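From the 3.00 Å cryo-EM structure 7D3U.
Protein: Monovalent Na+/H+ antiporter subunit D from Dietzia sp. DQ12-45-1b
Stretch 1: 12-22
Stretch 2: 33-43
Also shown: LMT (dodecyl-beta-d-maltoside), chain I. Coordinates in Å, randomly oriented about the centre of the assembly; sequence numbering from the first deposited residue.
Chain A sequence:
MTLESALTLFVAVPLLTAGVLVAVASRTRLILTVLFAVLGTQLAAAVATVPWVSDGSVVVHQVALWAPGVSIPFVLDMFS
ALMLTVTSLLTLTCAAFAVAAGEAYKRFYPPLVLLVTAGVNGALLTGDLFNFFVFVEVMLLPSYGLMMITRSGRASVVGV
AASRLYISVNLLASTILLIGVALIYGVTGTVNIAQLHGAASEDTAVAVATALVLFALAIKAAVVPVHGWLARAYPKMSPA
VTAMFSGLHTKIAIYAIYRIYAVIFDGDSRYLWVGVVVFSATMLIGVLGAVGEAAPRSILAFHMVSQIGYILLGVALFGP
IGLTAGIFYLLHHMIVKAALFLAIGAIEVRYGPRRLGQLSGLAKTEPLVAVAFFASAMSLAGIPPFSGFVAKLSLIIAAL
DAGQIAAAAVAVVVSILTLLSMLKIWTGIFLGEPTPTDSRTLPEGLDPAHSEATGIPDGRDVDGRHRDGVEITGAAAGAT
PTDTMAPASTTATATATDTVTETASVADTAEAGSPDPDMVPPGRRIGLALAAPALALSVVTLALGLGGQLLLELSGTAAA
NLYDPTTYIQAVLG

Stretch 1, residues 12-22: AVPLLTAGVLV
Stretch 2 33-43: TVLFAVLGTQL

How do the two backbones run? Both stretches are helical throughout, each part of a longer helix, and they lie antiparallel, with 179° between their N-to-C directions and axes 10.7 Å apart at closest approach. Register is set by Pro-14 CA, 7.2 Å from Val-38 CA, and Thr-17 CA, 7.9 Å from Val-34 CA. Stretch 1 kinks at Pro-14, whose nitrogen carries no hydrogen to bond to the preceding turn; beyond it, Ala-18 N bonds to Pro-14 O at 2.6 Å. In stretch 2 the i to i-4 ladder is regular.

What forms the middle of the contact? Val-38 points toward stretch 1 with chi1 t (155°), and its CG2 meets Thr-17 CG2 at 3.7 Å and Val-13 CG1 (chi1 t, 159°) at 4.2 Å. Beta-branched residues suit this place because their methyls sit close to the backbone. Thr-17, chi1 p (54°), points toward stretch 2. Its OG1 lies 2.9 Å from Val-13 O and 3.0 Å from Pro-14 O, so the hydroxyl is satisfied within its own helix.

What lies toward the ends? At one, buried Leu-21 (chi1 m, chi2 t) points toward stretch 2, where a long apolar side chain can reach two residues: its CD2 packs 3.9 Å from Val-34 CG1 (chi1 t, 165°), and its CD1 lies 4.3 Å from Leu-35 CB. At the other, buried Gln-42 (chi1 t, chi2 t, chi3 -10°) brings OE1 to 3.9 Å from Pro-14 CG; its polar end suits the place because NE2 is hydrogen-bonded elsewhere in the structure.

What, then, holds the pair together? No hydrogen bond crosses between them; side-chain packing buries a modest 292 Å², summed over both sides. The dodecyl maltoside tail ends beside this seam, its C12 lying 3.6 Å from Gln-42 CB and 3.7 Å from Val-13 CG1.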

ATOM      1  N   ALA A  12       1.249  15.924 -18.607  1.00 70.13           N
ATOM      2  CA  ALA A  12       0.292  16.418 -19.587  1.00 70.13           C
ATOM      3  C   ALA A  12      -0.059  15.375 -20.639  1.00 70.13           C
ATOM      4  O   ALA A  12      -1.193  15.355 -21.125  1.00 70.13           O
ATOM      5  CB  ALA A  12       0.837  17.672 -20.265  1.00 70.13           C
ATOM      6  N   VAL A  13       0.884  14.513 -21.006  1.00 70.10           N
ATOM      7  CA  VAL A  13       0.648  13.524 -22.056  1.00 70.10           C
ATOM      8  C   VAL A  13      -0.303  12.441 -21.552  1.00 70.10           C
ATOM      9  O   VAL A  13      -1.264  12.110 -22.261  1.00 70.10           O
ATOM     10  CB  VAL A  13       1.967  12.928 -22.574  1.00 70.10           C
ATOM     11  CG1 VAL A  13       1.720  11.594 -23.250  1.00 70.10           C
ATOM     12  CG2 VAL A  13       2.635  13.891 -23.533  1.00 70.10           C
ATOM     13  N   PRO A  14      -0.098  11.848 -20.356  1.00 68.32           N
ATOM     14  CA  PRO A  14      -1.104  10.907 -19.845  1.00 68.32           C
ATOM     15  C   PRO A  14      -2.471  11.546 -19.662  1.00 68.32           C
ATOM     16  O   PRO A  14      -3.456  11.078 -20.244  1.00 68.32           O
ATOM     17  CB  PRO A  14      -0.510  10.459 -18.506  1.00 68.32           C
ATOM     18  CG  PRO A  14       0.942  10.580 -18.703  1.00 68.32           C
ATOM     19  CD  PRO A  14       1.106  11.836 -19.504  1.00 68.32           C
ATOM     20  N   LEU A  15      -2.535  12.625 -18.871  1.00 69.24           N
ATOM     21  CA  LEU A  15      -3.809  13.278 -18.581  1.00 69.24           C
ATOM     22  C   LEU A  15      -4.576  13.624 -19.848  1.00 69.24           C
ATOM     23  O   LEU A  15      -5.812  13.617 -19.847  1.00 69.24           O
ATOM     24  CB  LEU A  15      -3.581  14.545 -17.760  1.00 69.24           C
ATOM     25  CG  LEU A  15      -3.276  14.360 -16.276  1.00 69.24           C
ATOM     26  CD1 LEU A  15      -3.342  15.691 -15.553  1.00 69.24           C
ATOM     27  CD2 LEU A  15      -4.232  13.365 -15.660  1.00 69.24           C
ATOM     28  N   LEU A  16      -3.869  13.931 -20.934  1.00 67.72           N
ATOM     29  CA  LEU A  16      -4.539  14.135 -22.212  1.00 67.72           C
ATOM     30  C   LEU A  16      -5.032  12.811 -22.774  1.00 67.72           C
ATOM     31  O   LEU A  16      -6.235  12.624 -22.992  1.00 67.72           O
ATOM     32  CB  LEU A  16      -3.595  14.822 -23.199  1.00 67.72           C
ATOM     33  CG  LEU A  16      -4.075  14.898 -24.648  1.00 67.72           C
ATOM     34  CD1 LEU A  16      -5.361  15.694 -24.742  1.00 67.72           C
ATOM     35  CD2 LEU A  16      -3.003  15.499 -25.536  1.00 67.72           C
ATOM     36  N   THR A  17      -4.114  11.864 -22.989  1.00 68.38           N
ATOM     37  CA  THR A  17      -4.484  10.621 -23.654  1.00 68.38           C
ATOM     38  C   THR A  17      -5.505   9.844 -22.839  1.00 68.38           C
ATOM     39  O   THR A  17      -6.429   9.245 -23.401  1.00 68.38           O
ATOM     40  CB  THR A  17      -3.245   9.768 -23.913  1.00 68.38           C
ATOM     41  OG1 THR A  17      -2.536   9.570 -22.687  1.00 68.38           O
ATOM     42  CG2 THR A  17      -2.335  10.454 -24.917  1.00 68.38           C
ATOM     43  N   ALA A  18      -5.369   9.854 -21.511  1.00 67.66           N
ATOM     44  CA  ALA A  18      -6.408   9.280 -20.664  1.00 67.66           C
ATOM     45  C   ALA A  18      -7.755   9.913 -20.975  1.00 67.66           C
ATOM     46  O   ALA A  18      -8.728   9.215 -21.278  1.00 67.66           O
ATOM     47  CB  ALA A  18      -6.049   9.462 -19.190  1.00 67.66           C
ATOM     48  N   GLY A  19      -7.814  11.247 -20.949  1.00 69.72           N
ATOM     49  CA  GLY A  19      -9.038  11.935 -21.318  1.00 69.72           C
ATOM     50  C   GLY A  19      -9.514  11.587 -22.713  1.00 69.72           C
ATOM     51  O   GLY A  19     -10.708  11.677 -23.003  1.00 69.72           O
ATOM     52  N   VAL A  20      -8.598  11.186 -23.592  1.00 69.02           N
ATOM     53  CA  VAL A  20      -8.996  10.713 -24.912  1.00 69.02           C
ATOM     54  C   VAL A  20      -9.533   9.291 -24.826  1.00 69.02           C
ATOM     55  O   VAL A  20     -10.591   8.978 -25.383  1.00 69.02           O
ATOM     56  CB  VAL A  20      -7.817  10.812 -25.896  1.00 69.02           C
ATOM     57  CG1 VAL A  20      -8.144  10.085 -27.184  1.00 69.02           C
ATOM     58  CG2 VAL A  20      -7.480  12.264 -26.175  1.00 69.02           C
ATOM     59  N   LEU A  21      -8.829   8.416 -24.105  1.00 68.63           N
ATOM     60  CA  LEU A  21      -9.246   7.022 -24.022  1.00 68.63           C
ATOM     61  C   LEU A  21     -10.544   6.842 -23.249  1.00 68.63           C
ATOM     62  O   LEU A  21     -11.098   5.737 -23.250  1.00 68.63           O
ATOM     63  CB  LEU A  21      -8.143   6.176 -23.389  1.00 68.63           C
ATOM     64  CG  LEU A  21      -6.792   6.187 -24.104  1.00 68.63           C
ATOM     65  CD1 LEU A  21      -5.816   5.253 -23.418  1.00 68.63           C
ATOM     66  CD2 LEU A  21      -6.953   5.819 -25.564  1.00 68.63           C
ATOM     67  N   VAL A  22     -11.038   7.887 -22.587  1.00 69.70           N
ATOM     68  CA  VAL A  22     -12.369   7.827 -21.998  1.00 69.70           C
ATOM     69  C   VAL A  22     -13.430   8.092 -23.057  1.00 69.70           C
ATOM     70  O   VAL A  22     -14.497   7.472 -23.051  1.00 69.70           O
ATOM     71  CB  VAL A  22     -12.477   8.817 -20.825  1.00 69.70           C
ATOM     72  CG1 VAL A  22     -13.867   8.790 -20.233  1.00 69.70           C
ATOM     73  CG2 VAL A  22     -11.455   8.492 -19.763  1.00 69.70           C
ATOM     74  N   THR A  33      -3.596   0.073 -28.198  1.00 70.51           N
ATOM     75  CA  THR A  33      -2.424   0.558 -28.917  1.00 70.51           C
ATOM     76  C   THR A  33      -1.919   1.862 -28.309  1.00 70.51           C
ATOM     77  O   THR A  33      -0.719   2.019 -28.056  1.00 70.51           O
ATOM     78  CB  THR A  33      -2.758   0.745 -30.396  1.00 70.51           C
ATOM     79  OG1 THR A  33      -2.705  -0.522 -31.063  1.00 70.51           O
ATOM     80  CG2 THR A  33      -1.771   1.693 -31.050  1.00 70.51           C
ATOM     81  N   VAL A  34      -2.832   2.802 -28.051  1.00 67.93           N
ATOM     82  CA  VAL A  34      -2.432   4.125 -27.580  1.00 67.93           C
ATOM     83  C   VAL A  34      -1.864   4.050 -26.168  1.00 67.93           C
ATOM     84  O   VAL A  34      -0.899   4.749 -25.838  1.00 67.93           O
ATOM     85  CB  VAL A  34      -3.623   5.096 -27.669  1.00 67.93           C
ATOM     86  CG1 VAL A  34      -3.358   6.354 -26.861  1.00 67.93           C
ATOM     87  CG2 VAL A  34      -3.906   5.446 -29.117  1.00 67.93           C
ATOM     88  N   LEU A  35      -2.440   3.200 -25.315  1.00 66.99           N
ATOM     89  CA  LEU A  35      -1.949   3.066 -23.948  1.00 66.99           C
ATOM     90  C   LEU A  35      -0.505   2.593 -23.930  1.00 66.99           C
ATOM     91  O   LEU A  35       0.336   3.154 -23.219  1.00 66.99           O
ATOM     92  CB  LEU A  35      -2.840   2.100 -23.167  1.00 66.99           C
ATOM     93  CG  LEU A  35      -2.227   1.458 -21.923  1.00 66.99           C
ATOM     94  CD1 LEU A  35      -2.117   2.469 -20.802  1.00 66.99           C
ATOM     95  CD2 LEU A  35      -3.037   0.254 -21.481  1.00 66.99           C
ATOM     96  N   PHE A  36      -0.194   1.563 -24.717  1.00 69.05           N
ATOM     97  CA  PHE A  36       1.172   1.058 -24.731  1.00 69.05           C
ATOM     98  C   PHE A  36       2.114   2.005 -25.455  1.00 69.05           C
ATOM     99  O   PHE A  36       3.283   2.107 -25.075  1.00 69.05           O
ATOM    100  CB  PHE A  36       1.219  -0.330 -25.356  1.00 69.05           C
ATOM    101  CG  PHE A  36       0.813  -1.414 -24.417  1.00 69.05           C
ATOM    102  CD1 PHE A  36       1.639  -1.785 -23.375  1.00 69.05           C
ATOM    103  CD2 PHE A  36      -0.399  -2.054 -24.562  1.00 69.05           C
ATOM    104  CE1 PHE A  36       1.267  -2.777 -22.502  1.00 69.05           C
ATOM    105  CE2 PHE A  36      -0.774  -3.045 -23.695  1.00 69.05           C
ATOM    106  CZ  PHE A  36       0.057  -3.409 -22.663  1.00 69.05           C
ATOM    107  N   ALA A  37       1.632   2.727 -26.468  1.00 67.56           N
ATOM    108  CA  ALA A  37       2.469   3.748 -27.087  1.00 67.56           C
ATOM    109  C   ALA A  37       2.854   4.821 -26.077  1.00 67.56           C
ATOM    110  O   ALA A  37       4.019   5.232 -26.010  1.00 67.56           O
ATOM    111  CB  ALA A  37       1.750   4.367 -28.282  1.00 67.56           C
ATOM    112  N   VAL A  38       1.897   5.260 -25.258  1.00 67.08           N
ATOM    113  CA  VAL A  38       2.176   6.313 -24.288  1.00 67.08           C
ATOM    114  C   VAL A  38       3.070   5.791 -23.171  1.00 67.08           C
ATOM    115  O   VAL A  38       4.003   6.476 -22.738  1.00 67.08           O
ATOM    116  CB  VAL A  38       0.860   6.895 -23.741  1.00 67.08           C
ATOM    117  CG1 VAL A  38       1.072   7.490 -22.364  1.00 67.08           C
ATOM    118  CG2 VAL A  38       0.320   7.944 -24.689  1.00 67.08           C
ATOM    119  N   LEU A  39       2.820   4.570 -22.697  1.00 67.19           N
ATOM    120  CA  LEU A  39       3.671   4.009 -21.652  1.00 67.19           C
ATOM    121  C   LEU A  39       5.093   3.795 -22.157  1.00 67.19           C
ATOM    122  O   LEU A  39       6.063   4.045 -21.430  1.00 67.19           O
ATOM    123  CB  LEU A  39       3.075   2.702 -21.133  1.00 67.19           C
ATOM    124  CG  LEU A  39       1.804   2.849 -20.296  1.00 67.19           C
ATOM    125  CD1 LEU A  39       1.370   1.510 -19.735  1.00 67.19           C
ATOM    126  CD2 LEU A  39       2.010   3.854 -19.179  1.00 67.19           C
ATOM    127  N   GLY A  40       5.242   3.368 -23.412  1.00 69.57           N
ATOM    128  CA  GLY A  40       6.568   3.180 -23.965  1.00 69.57           C
ATOM    129  C   GLY A  40       7.303   4.487 -24.178  1.00 69.57           C
ATOM    130  O   GLY A  40       8.494   4.593 -23.875  1.00 69.57           O
ATOM    131  N   THR A  41       6.610   5.505 -24.699  1.00 68.70           N
ATOM    132  CA  THR A  41       7.271   6.791 -24.871  1.00 68.70           C
ATOM    133  C   THR A  41       7.588   7.435 -23.529  1.00 68.70           C
ATOM    134  O   THR A  41       8.576   8.161 -23.415  1.00 68.70           O
ATOM    135  CB  THR A  41       6.430   7.728 -25.743  1.00 68.70           C
ATOM    136  OG1 THR A  41       7.233   8.843 -26.151  1.00 68.70           O
ATOM    137  CG2 THR A  41       5.225   8.248 -24.992  1.00 68.70           C
ATOM    138  N   GLN A  42       6.807   7.136 -22.487  1.00 70.35           N
ATOM    139  CA  GLN A  42       7.137   7.646 -21.162  1.00 70.35           C
ATOM    140  C   GLN A  42       8.362   6.946 -20.592  1.00 70.35           C
ATOM    141  O   GLN A  42       9.244   7.596 -20.018  1.00 70.35           O
ATOM    142  CB  GLN A  42       5.946   7.482 -20.222  1.00 70.35           C
ATOM    143  CG  GLN A  42       6.328   7.501 -18.761  1.00 70.35           C
ATOM    144  CD  GLN A  42       5.225   8.039 -17.887  1.00 70.35           C
ATOM    145  OE1 GLN A  42       4.232   8.570 -18.382  1.00 70.35           O
ATOM    146  NE2 GLN A  42       5.392   7.909 -16.577  1.00 70.35           N
ATOM    147  N   LEU A  43       8.433   5.621 -20.732  1.00 68.93           N
ATOM    148  CA  LEU A  43       9.631   4.906 -20.304  1.00 68.93           C
ATOM    149  C   LEU A  43      10.859   5.405 -21.053  1.00 68.93           C
ATOM    150  O   LEU A  43      11.931   5.577 -20.460  1.00 68.93           O
ATOM    151  CB  LEU A  43       9.447   3.404 -20.507  1.00 68.93           C
ATOM    152  CG  LEU A  43      10.670   2.524 -20.253  1.00 68.93           C
ATOM    153  CD1 LEU A  43      11.195   2.731 -18.845  1.00 68.93           C
ATOM    154  CD2 LEU A  43      10.330   1.065 -20.488  1.00 68.93           C
TER
HETATM  155  C1B LMT I 603      23.028  17.498 -21.626  1.00 79.05           C
HETATM  156  C2B LMT I 603      23.374  18.802 -22.362  1.00 79.05           C
HETATM  157  C3B LMT I 603      24.144  19.763 -21.433  1.00 79.05           C
HETATM  158  C4B LMT I 603      25.317  19.048 -20.705  1.00 79.05           C
HETATM  159  C5B LMT I 603      24.839  17.689 -20.144  1.00 79.05           C
HETATM  160  C6B LMT I 603      23.988  17.887 -18.893  1.00 79.05           C
HETATM  161  O1B LMT I 603      22.403  16.630 -22.511  1.00 79.05           O
HETATM  162  O2B LMT I 603      24.137  18.463 -23.448  1.00 79.05           O
HETATM  163  O3B LMT I 603      23.307  20.429 -20.574  1.00 79.05           O
HETATM  164  O4' LMT I 603      26.366  18.836 -21.573  1.00 79.05           O
HETATM  165  O5B LMT I 603      24.169  16.902 -21.097  1.00 79.05           O
HETATM  166  O6B LMT I 603      24.594  17.299 -17.814  1.00 79.05           O
HETATM  167  C1' LMT I 603      18.667  14.808 -22.923  1.00 79.05           C
HETATM  168  C2' LMT I 603      18.668  16.356 -22.835  1.00 79.05           C
HETATM  169  C3' LMT I 603      20.086  16.981 -22.953  1.00 79.05           C
HETATM  170  C4' LMT I 603      21.119  16.179 -22.158  1.00 79.05           C
HETATM  171  C5' LMT I 603      20.943  14.751 -22.685  1.00 79.05           C
HETATM  172  C6' LMT I 603      22.071  13.807 -22.366  1.00 79.05           C
HETATM  173  O1' LMT I 603      17.541  14.319 -22.330  1.00 79.05           O
HETATM  174  O2' LMT I 603      17.925  16.836 -23.881  1.00 79.05           O
HETATM  175  O3' LMT I 603      20.067  18.275 -22.526  1.00 79.05           O
HETATM  176  O5' LMT I 603      19.742  14.249 -22.192  1.00 79.05           O
HETATM  177  O6' LMT I 603      22.723  14.338 -21.288  1.00 79.05           O
HETATM  178  C1  LMT I 603      16.417  14.211 -23.169  1.00 79.05           C
HETATM  179  C2  LMT I 603      15.304  14.817 -22.373  1.00 79.05           C
HETATM  180  C3  LMT I 603      13.917  14.469 -22.797  1.00 79.05           C
HETATM  181  C4  LMT I 603      12.978  15.190 -21.869  1.00 79.05           C
HETATM  182  C5  LMT I 603      11.776  14.353 -21.609  1.00 79.05           C
HETATM  183  C6  LMT I 603      10.584  15.179 -21.281  1.00 79.05           C
HETATM  184  C7  LMT I 603       9.461  14.827 -22.209  1.00 79.05           C
HETATM  185  C8  LMT I 603       8.614  13.789 -21.565  1.00 79.05           C
HETATM  186  C9  LMT I 603       7.578  13.203 -22.464  1.00 79.05           C
HETATM  187  C10 LMT I 603       6.652  12.396 -21.603  1.00 79.05           C
HETATM  188  C11 LMT I 603       5.854  11.431 -22.415  1.00 79.05           C
HETATM  189  C12 LMT I 603       4.885  10.678 -21.571  1.00 79.05           C